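Local coordinates for AxyAgu115A (Amphibacillus xylanus NBRC 15112, PDB 6NPS), which probably acts as a family GH115 alpha-glucuronidase, a glycoside hydrolase that removes glucuronic acid side groups from glucuronoxylan, at residues Pro660-Asp671 with Ser701-Ala712. The protein carries 3 engineered substitutions. Residues are numbered along the deposited sequence; the frame is centred on the assembly and turned at random.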
ATOM      1  N   PRO A 660     -11.506   2.958 -16.417  1.00 41.71           N
ATOM      2  CA  PRO A 660     -12.044   4.339 -16.497  1.00 40.66           C
ATOM      3  C   PRO A 660     -13.302   4.526 -15.673  1.00 32.84           C
ATOM      4  O   PRO A 660     -14.155   3.661 -15.620  1.00 34.89           O
ATOM      5  CB  PRO A 660     -12.358   4.523 -17.986  1.00 44.69           C
ATOM      6  CG  PRO A 660     -11.848   3.297 -18.683  1.00 52.46           C
ATOM      7  CD  PRO A 660     -11.596   2.215 -17.685  1.00 44.57           C
ATOM      8  N   VAL A 661     -13.463   5.715 -15.094  1.00 32.60           N
ATOM      9  CA  VAL A 661     -14.724   6.005 -14.422  1.00 33.61           C
ATOM     10  C   VAL A 661     -15.752   6.496 -15.443  1.00 40.64           C
ATOM     11  O   VAL A 661     -15.417   6.782 -16.595  1.00 40.52           O
ATOM     12  CB  VAL A 661     -14.534   7.047 -13.303  1.00 35.03           C
ATOM     13  CG1 VAL A 661     -13.557   6.493 -12.232  1.00 40.16           C
ATOM     14  CG2 VAL A 661     -14.024   8.371 -13.902  1.00 35.24           C
ATOM     15  N   ASN A 662     -16.988   6.646 -15.005  1.00 39.48           N
ATOM     16  CA  ASN A 662     -18.111   6.979 -15.898  1.00 42.86           C
ATOM     17  C   ASN A 662     -18.173   8.459 -16.278  1.00 49.40           C
ATOM     18  O   ASN A 662     -18.462   8.784 -17.435  1.00 54.11           O
ATOM     19  CB  ASN A 662     -19.425   6.582 -15.249  1.00 46.40           C
ATOM     20  CG  ASN A 662     -19.547   5.058 -15.036  1.00 55.37           C
ATOM     21  OD1 ASN A 662     -19.036   4.267 -15.821  1.00 63.55           O
ATOM     22  ND2 ASN A 662     -20.260   4.658 -13.974  1.00 56.59           N
ATOM     23  N   LYS A 663     -17.934   9.415 -15.295  1.00 46.66           N
ATOM     24  CA  LYS A 663     -18.163  10.819 -15.662  1.00 41.55           C
ATOM     25  C   LYS A 663     -16.919  11.426 -16.297  1.00 38.62           C
ATOM     26  O   LYS A 663     -15.799  11.004 -15.999  1.00 39.35           O
ATOM     27  CB  LYS A 663     -18.546  11.636 -14.438  1.00 41.97           C
ATOM     28  CG  LYS A 663     -19.991  11.464 -14.001  1.00 48.29           C
ATOM     29  CD  LYS A 663     -20.313  12.338 -12.803  1.00 54.50           C
ATOM     30  CE  LYS A 663     -21.662  11.944 -12.171  1.00 62.13           C
ATOM     31  NZ  LYS A 663     -22.171  10.606 -12.642  1.00 68.58           N
ATOM     32  N   PRO A 664     -17.076  12.456 -17.182  1.00 40.10           N
ATOM     33  CA  PRO A 664     -15.906  13.075 -17.853  1.00 42.57           C
ATOM     34  C   PRO A 664     -15.137  14.022 -16.939  1.00 45.20           C
ATOM     35  O   PRO A 664     -15.138  15.265 -17.061  1.00 51.97           O
ATOM     36  CB  PRO A 664     -16.553  13.799 -19.045  1.00 40.58           C
ATOM     37  CG  PRO A 664     -17.886  14.141 -18.580  1.00 44.42           C
ATOM     38  CD  PRO A 664     -18.345  12.990 -17.699  1.00 40.54           C
ATOM     39  N   ARG A 665     -14.453  13.421 -15.997  1.00 43.77           N
ATOM     40  CA  ARG A 665     -13.724  14.136 -14.977  1.00 37.67           C
ATOM     41  C   ARG A 665     -12.282  14.330 -15.423  1.00 36.89           C
ATOM     42  O   ARG A 665     -11.724  13.546 -16.215  1.00 37.22           O
ATOM     43  CB  ARG A 665     -13.768  13.353 -13.646  1.00 38.14           C
ATOM     44  CG  ARG A 665     -15.135  13.145 -13.069  1.00 38.12           C
ATOM     45  CD  ARG A 665     -15.266  11.821 -12.198  1.00 33.30           C
ATOM     46  NE  ARG A 665     -14.043  11.561 -11.421  1.00 33.70           N
ATOM     47  CZ  ARG A 665     -13.866  10.489 -10.652  1.00 34.74           C
ATOM     48  NH1 ARG A 665     -14.843   9.581 -10.599  1.00 34.10           N
ATOM     49  NH2 ARG A 665     -12.696  10.309  -9.983  1.00 34.05           N
ATOM     50  N   LEU A 666     -11.664  15.373 -14.865  1.00 30.72           N
ATOM     51  CA  LEU A 666     -10.302  15.732 -15.188  1.00 31.98           C
ATOM     52  C   LEU A 666      -9.560  16.047 -13.900  1.00 36.64           C
ATOM     53  O   LEU A 666     -10.046  16.818 -13.063  1.00 36.85           O
ATOM     54  CB  LEU A 666     -10.285  16.981 -16.115  1.00 33.34           C
ATOM     55  CG  LEU A 666     -10.762  16.757 -17.547  1.00 34.41           C
ATOM     56  CD1 LEU A 666     -10.725  18.139 -18.293  1.00 31.70           C
ATOM     57  CD2 LEU A 666      -9.881  15.734 -18.258  1.00 32.70           C
ATOM     58  N   LEU A 667      -8.371  15.506 -13.763  1.00 31.74           N
ATOM     59  CA  LEU A 667      -7.554  15.773 -12.598  1.00 30.63           C
ATOM     60  C   LEU A 667      -6.561  16.874 -12.945  1.00 32.84           C
ATOM     61  O   LEU A 667      -5.851  16.773 -13.947  1.00 33.98           O
ATOM     62  CB  LEU A 667      -6.837  14.489 -12.162  1.00 29.09           C
ATOM     63  CG  LEU A 667      -5.962  14.728 -10.936  1.00 30.83           C
ATOM     64  CD1 LEU A 667      -6.897  14.872  -9.715  1.00 29.68           C
ATOM     65  CD2 LEU A 667      -4.978  13.581 -10.749  1.00 34.27           C
ATOM     66  N   VAL A 668      -6.517  17.926 -12.131  1.00 31.05           N
ATOM     67  CA  VAL A 668      -5.509  18.977 -12.268  1.00 31.57           C
ATOM     68  C   VAL A 668      -4.424  18.753 -11.221  1.00 30.72           C
ATOM     69  O   VAL A 668      -4.727  18.643 -10.027  1.00 32.49           O
ATOM     70  CB  VAL A 668      -6.144  20.373 -12.101  1.00 34.69           C
ATOM     71  CG1 VAL A 668      -5.071  21.478 -12.152  1.00 32.25           C
ATOM     72  CG2 VAL A 668      -7.234  20.597 -13.136  1.00 35.96           C
ATOM     73  N   SER A 669      -3.152  18.721 -11.643  1.00 29.42           N
ATOM     74  CA  SER A 669      -2.077  18.492 -10.689  1.00 34.13           C
ATOM     75  C   SER A 669      -0.928  19.458 -10.931  1.00 31.86           C
ATOM     76  O   SER A 669      -0.649  19.834 -12.070  1.00 33.32           O
ATOM     77  CB  SER A 669      -1.590  17.030 -10.755  1.00 40.39           C
ATOM     78  OG  SER A 669      -1.114  16.678 -12.052  1.00 43.88           O
ATOM     79  N   ILE A 670      -0.274  19.872  -9.850  1.00 31.57           N
ATOM     80  CA  ILE A 670       0.830  20.827  -9.926  1.00 29.27           C
ATOM     81  C   ILE A 670       2.115  20.035 -10.139  1.00 37.29           C
ATOM     82  O   ILE A 670       2.440  19.156  -9.341  1.00 30.80           O
ATOM     83  CB  ILE A 670       0.929  21.665  -8.641  1.00 33.38           C
ATOM     84  CG1 ILE A 670      -0.411  22.340  -8.309  1.00 34.01           C
ATOM     85  CG2 ILE A 670       2.116  22.686  -8.752  1.00 36.62           C
ATOM     86  CD1 ILE A 670      -0.980  23.121  -9.496  1.00 32.44           C
ATOM     87  N   ASP A 671       2.864  20.339 -11.190  1.00 36.52           N
ATOM     88  CA  ASP A 671       4.010  19.478 -11.474  1.00 42.66           C
ATOM     89  C   ASP A 671       5.059  19.624 -10.369  1.00 39.12           C
ATOM     90  O   ASP A 671       5.244  20.704  -9.808  1.00 38.71           O
ATOM     91  CB  ASP A 671       4.591  19.812 -12.845  1.00 47.69           C
ATOM     92  CG  ASP A 671       3.600  19.525 -13.987  1.00 54.58           C
ATOM     93  OD1 ASP A 671       2.485  19.018 -13.724  1.00 55.60           O
ATOM     94  OD2 ASP A 671       3.929  19.833 -15.153  1.00 55.24           O
ATOM     95  N   SER A 701       4.725  24.597 -14.513  1.00 35.91           N
ATOM     96  CA  SER A 701       3.678  23.934 -15.276  1.00 40.20           C
ATOM     97  C   SER A 701       2.748  23.163 -14.362  1.00 37.52           C
ATOM     98  O   SER A 701       3.082  22.848 -13.216  1.00 36.98           O
ATOM     99  CB  SER A 701       4.251  23.003 -16.357  1.00 44.63           C
ATOM    100  OG  SER A 701       5.086  22.012 -15.834  1.00 45.74           O
ATOM    101  N   PHE A 702       1.547  22.904 -14.883  1.00 34.17           N
ATOM    102  CA  PHE A 702       0.632  21.961 -14.256  1.00 31.42           C
ATOM    103  C   PHE A 702       0.081  21.047 -15.335  1.00 35.82           C
ATOM    104  O   PHE A 702       0.212  21.327 -16.531  1.00 37.63           O
ATOM    105  CB  PHE A 702      -0.481  22.695 -13.483  1.00 29.14           C
ATOM    106  CG  PHE A 702      -1.401  23.536 -14.322  1.00 33.88           C
ATOM    107  CD1 PHE A 702      -1.104  24.888 -14.591  1.00 36.31           C
ATOM    108  CD2 PHE A 702      -2.589  23.000 -14.815  1.00 30.96           C
ATOM    109  CE1 PHE A 702      -1.995  25.680 -15.335  1.00 37.01           C
ATOM    110  CE2 PHE A 702      -3.480  23.769 -15.550  1.00 39.20           C
ATOM    111  CZ  PHE A 702      -3.193  25.128 -15.822  1.00 36.91           C
ATOM    112  N   THR A 703      -0.549  19.938 -14.917  1.00 32.25           N
ATOM    113  CA  THR A 703      -1.029  18.948 -15.861  1.00 31.31           C
ATOM    114  C   THR A 703      -2.516  18.737 -15.651  1.00 33.12           C
ATOM    115  O   THR A 703      -3.027  18.855 -14.531  1.00 34.47           O
ATOM    116  CB  THR A 703      -0.221  17.637 -15.694  1.00 39.47           C
ATOM    117  OG1 THR A 703       1.156  17.939 -15.936  1.00 46.48           O
ATOM    118  CG2 THR A 703      -0.652  16.541 -16.686  1.00 38.57           C
ATOM    119  N   ILE A 704      -3.210  18.454 -16.750  1.00 30.04           N
ATOM    120  CA  ILE A 704      -4.611  18.042 -16.751  1.00 28.20           C
ATOM    121  C   ILE A 704      -4.677  16.630 -17.337  1.00 35.18           C
ATOM    122  O   ILE A 704      -4.141  16.394 -18.427  1.00 34.26           O
ATOM    123  CB  ILE A 704      -5.482  19.016 -17.572  1.00 31.34           C
ATOM    124  CG1 ILE A 704      -5.281  20.461 -17.108  1.00 36.53           C
ATOM    125  CG2 ILE A 704      -6.984  18.638 -17.507  1.00 31.97           C
ATOM    126  CD1 ILE A 704      -5.793  21.478 -18.116  1.00 36.12           C
ATOM    127  N   SER A 705      -5.340  15.697 -16.617  1.00 30.34           N
ATOM    128  CA  SER A 705      -5.302  14.276 -16.930  1.00 30.61           C
ATOM    129  C   SER A 705      -6.686  13.666 -16.928  1.00 26.98           C
ATOM    130  O   SER A 705      -7.509  13.955 -16.048  1.00 35.15           O
ATOM    131  CB  SER A 705      -4.459  13.481 -15.918  1.00 34.29           C
ATOM    132  OG  SER A 705      -3.160  14.000 -15.872  1.00 35.03           O
ATOM    133  N   SER A 706      -6.889  12.745 -17.869  1.00 28.78           N
ATOM    134  CA  SER A 706      -8.118  11.958 -17.975  1.00 32.73           C
ATOM    135  C   SER A 706      -8.214  10.874 -16.895  1.00 37.17           C
ATOM    136  O   SER A 706      -7.251  10.140 -16.633  1.00 29.48           O
ATOM    137  CB  SER A 706      -8.183  11.252 -19.334  1.00 37.08           C
ATOM    138  OG  SER A 706      -8.225  12.177 -20.399  1.00 43.68           O
ATOM    139  N   VAL A 707      -9.411  10.726 -16.341  1.00 37.53           N
ATOM    140  CA  VAL A 707      -9.760   9.569 -15.524  1.00 35.53           C
ATOM    141  C   VAL A 707     -10.823   8.727 -16.173  1.00 32.95           C
ATOM    142  O   VAL A 707     -11.107   7.640 -15.673  1.00 35.40           O
ATOM    143  CB  VAL A 707     -10.226   9.978 -14.113  1.00 38.56           C
ATOM    144  CG1 VAL A 707      -9.111  10.703 -13.387  1.00 44.17           C
ATOM    145  CG2 VAL A 707     -11.459  10.841 -14.209  1.00 38.43           C
ATOM    146  N   SER A 708     -11.451   9.205 -17.240  1.00 34.48           N
ATOM    147  CA  SER A 708     -12.473   8.463 -17.967  1.00 33.49           C
ATOM    148  C   SER A 708     -12.058   8.311 -19.431  1.00 36.64           C
ATOM    149  O   SER A 708     -11.093   8.929 -19.894  1.00 39.85           O
ATOM    150  CB  SER A 708     -13.815   9.185 -17.892  1.00 35.30           C
ATOM    151  OG  SER A 708     -13.738  10.246 -18.840  1.00 42.03           O
ATOM    152  N   GLU A 709     -12.822   7.518 -20.180  1.00 38.37           N
ATOM    153  CA  GLU A 709     -12.626   7.404 -21.617  1.00 49.05           C
ATOM    154  C   GLU A 709     -13.575   8.307 -22.405  1.00 52.97           C
ATOM    155  O   GLU A 709     -13.756   8.102 -23.606  1.00 55.86           O
ATOM    156  CB  GLU A 709     -12.767   5.949 -22.056  1.00 58.50           C
ATOM    157  CG  GLU A 709     -11.410   5.272 -22.165  1.00 73.28           C
ATOM    158  CD  GLU A 709     -11.488   3.759 -22.283  1.00 87.03           C
ATOM    159  OE1 GLU A 709     -10.423   3.104 -22.164  1.00 91.64           O
ATOM    160  OE2 GLU A 709     -12.605   3.232 -22.495  1.00 90.55           O
ATOM    161  N   LYS A 710     -14.145   9.324 -21.761  1.00 49.38           N
ATOM    162  CA  LYS A 710     -15.073  10.265 -22.379  1.00 49.38           C
ATOM    163  C   LYS A 710     -14.344  11.541 -22.775  1.00 46.93           C
ATOM    164  O   LYS A 710     -13.295  11.884 -22.223  1.00 38.92           O
ATOM    165  CB  LYS A 710     -16.215  10.600 -21.425  1.00 50.62           C
ATOM    166  CG  LYS A 710     -17.410   9.701 -21.594  1.00 59.70           C
ATOM    167  CD  LYS A 710     -17.547   8.730 -20.469  1.00 62.54           C
ATOM    168  CE  LYS A 710     -18.876   7.988 -20.555  1.00 63.96           C
ATOM    169  NZ  LYS A 710     -18.903   6.794 -19.678  1.00 66.53           N
ATOM    170  N   LYS A 711     -14.905  12.262 -23.738  1.00 48.99           N
ATOM    171  CA  LYS A 711     -14.274  13.530 -24.076  1.00 48.44           C
ATOM    172  C   LYS A 711     -14.587  14.538 -22.972  1.00 43.79           C
ATOM    173  O   LYS A 711     -15.720  14.617 -22.476  1.00 42.25           O
ATOM    174  CB  LYS A 711     -14.700  14.027 -25.467  1.00 55.87           C
ATOM    175  CG  LYS A 711     -16.163  13.919 -25.796  1.00 69.80           C
ATOM    176  CD  LYS A 711     -16.942  15.137 -25.291  1.00 80.24           C
ATOM    177  CE  LYS A 711     -18.445  15.026 -25.555  1.00 82.01           C
ATOM    178  NZ  LYS A 711     -19.245  15.767 -24.532  1.00 82.64           N
ATOM    179  N   ALA A 712     -13.563  15.241 -22.521  1.00 41.31           N
ATOM    180  CA  ALA A 712     -13.685  16.182 -21.413  1.00 43.49           C
ATOM    181  C   ALA A 712     -12.995  17.475 -21.815  1.00 42.48           C
ATOM    182  O   ALA A 712     -11.786  17.463 -22.044  1.00 38.48           O
ATOM    183  CB  ALA A 712     -13.026  15.612 -20.154  1.00 33.88           C
TER
HETATM  184  O   HOH W   1     -15.313   6.148 -19.376  1.00 41.60           O
HETATM  185  O   HOH W   2     -11.807  12.039 -18.166  1.00 34.46           O
HETATM  186  O   HOH W   3      -3.164  15.766 -13.878  1.00 36.51           O
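Asp-671 spans two hydroxyls of the opposing strand: Ser-701 OG donates to Asp-671 OD2 at 2.6 Å, from the anti side and well out of the carboxylate plane, while Thr-703 OG1 reaches Asp-671 OD1 at 2.8 Å, on the syn side and close to that plane. The threonine hydroxyl lies beside its own backbone N (chi1 -60°), directed at the carboxylate. Replacing Asp-671 with an alanine would probably leave both hydroxyls without their shared acceptor, less fixed in rotation. Next to this carboxylate, whose own backbone N donates to Ser-701 O, strands 666-670 and 701-706 run antiparallel, their axes 4.6 Å apart. Leu-667 and Ser-705 form one hydrogen-bonded pair and Ser-669 and Thr-703 the next, each exchanging two N-H...O bonds. On the face of Leu-667 and Ser-669, a water donates to Leu-667 O and also hydrogen-bonds Ser-669 OG and Ser-705 OG. The other face is largely apolar: Val-668 CG1 lies 3.9 Å from Phe-702 CD2, and Leu-666 CG meets Ala-712 CB at 3.6 Å. Strands 766-775 and 729-732 of the second sheet pack against this face, giving a beta-sandwich arrangement.

Before Leu-666 and after Ser-706 the regular pairing gives way to loops. Val-707 CG2 is wedged against Arg-665 CB (3.5 Å) and Val-661 CG2, the latter also lying over one face of the Arg-665 guanidinium, toward its rim. That group is fixed by a salt bridge to Glu-678 and by a hydrogen bond to Asn-650 O of the second subunit. Val-661 N donates nearly straight (165°) to Val-707 O, and Lys-710 NZ reaches a lone pair of Asn-662 O at 3.0 Å. Ser-708 OG accepts from Lys-710 N, which makes an ST turn. The chemistry thus divides along the contact: paired backbones flanked by water and apolar packing join the strands, while hydroxyl-carboxylate and lysine-carbonyl bonds tie the ends.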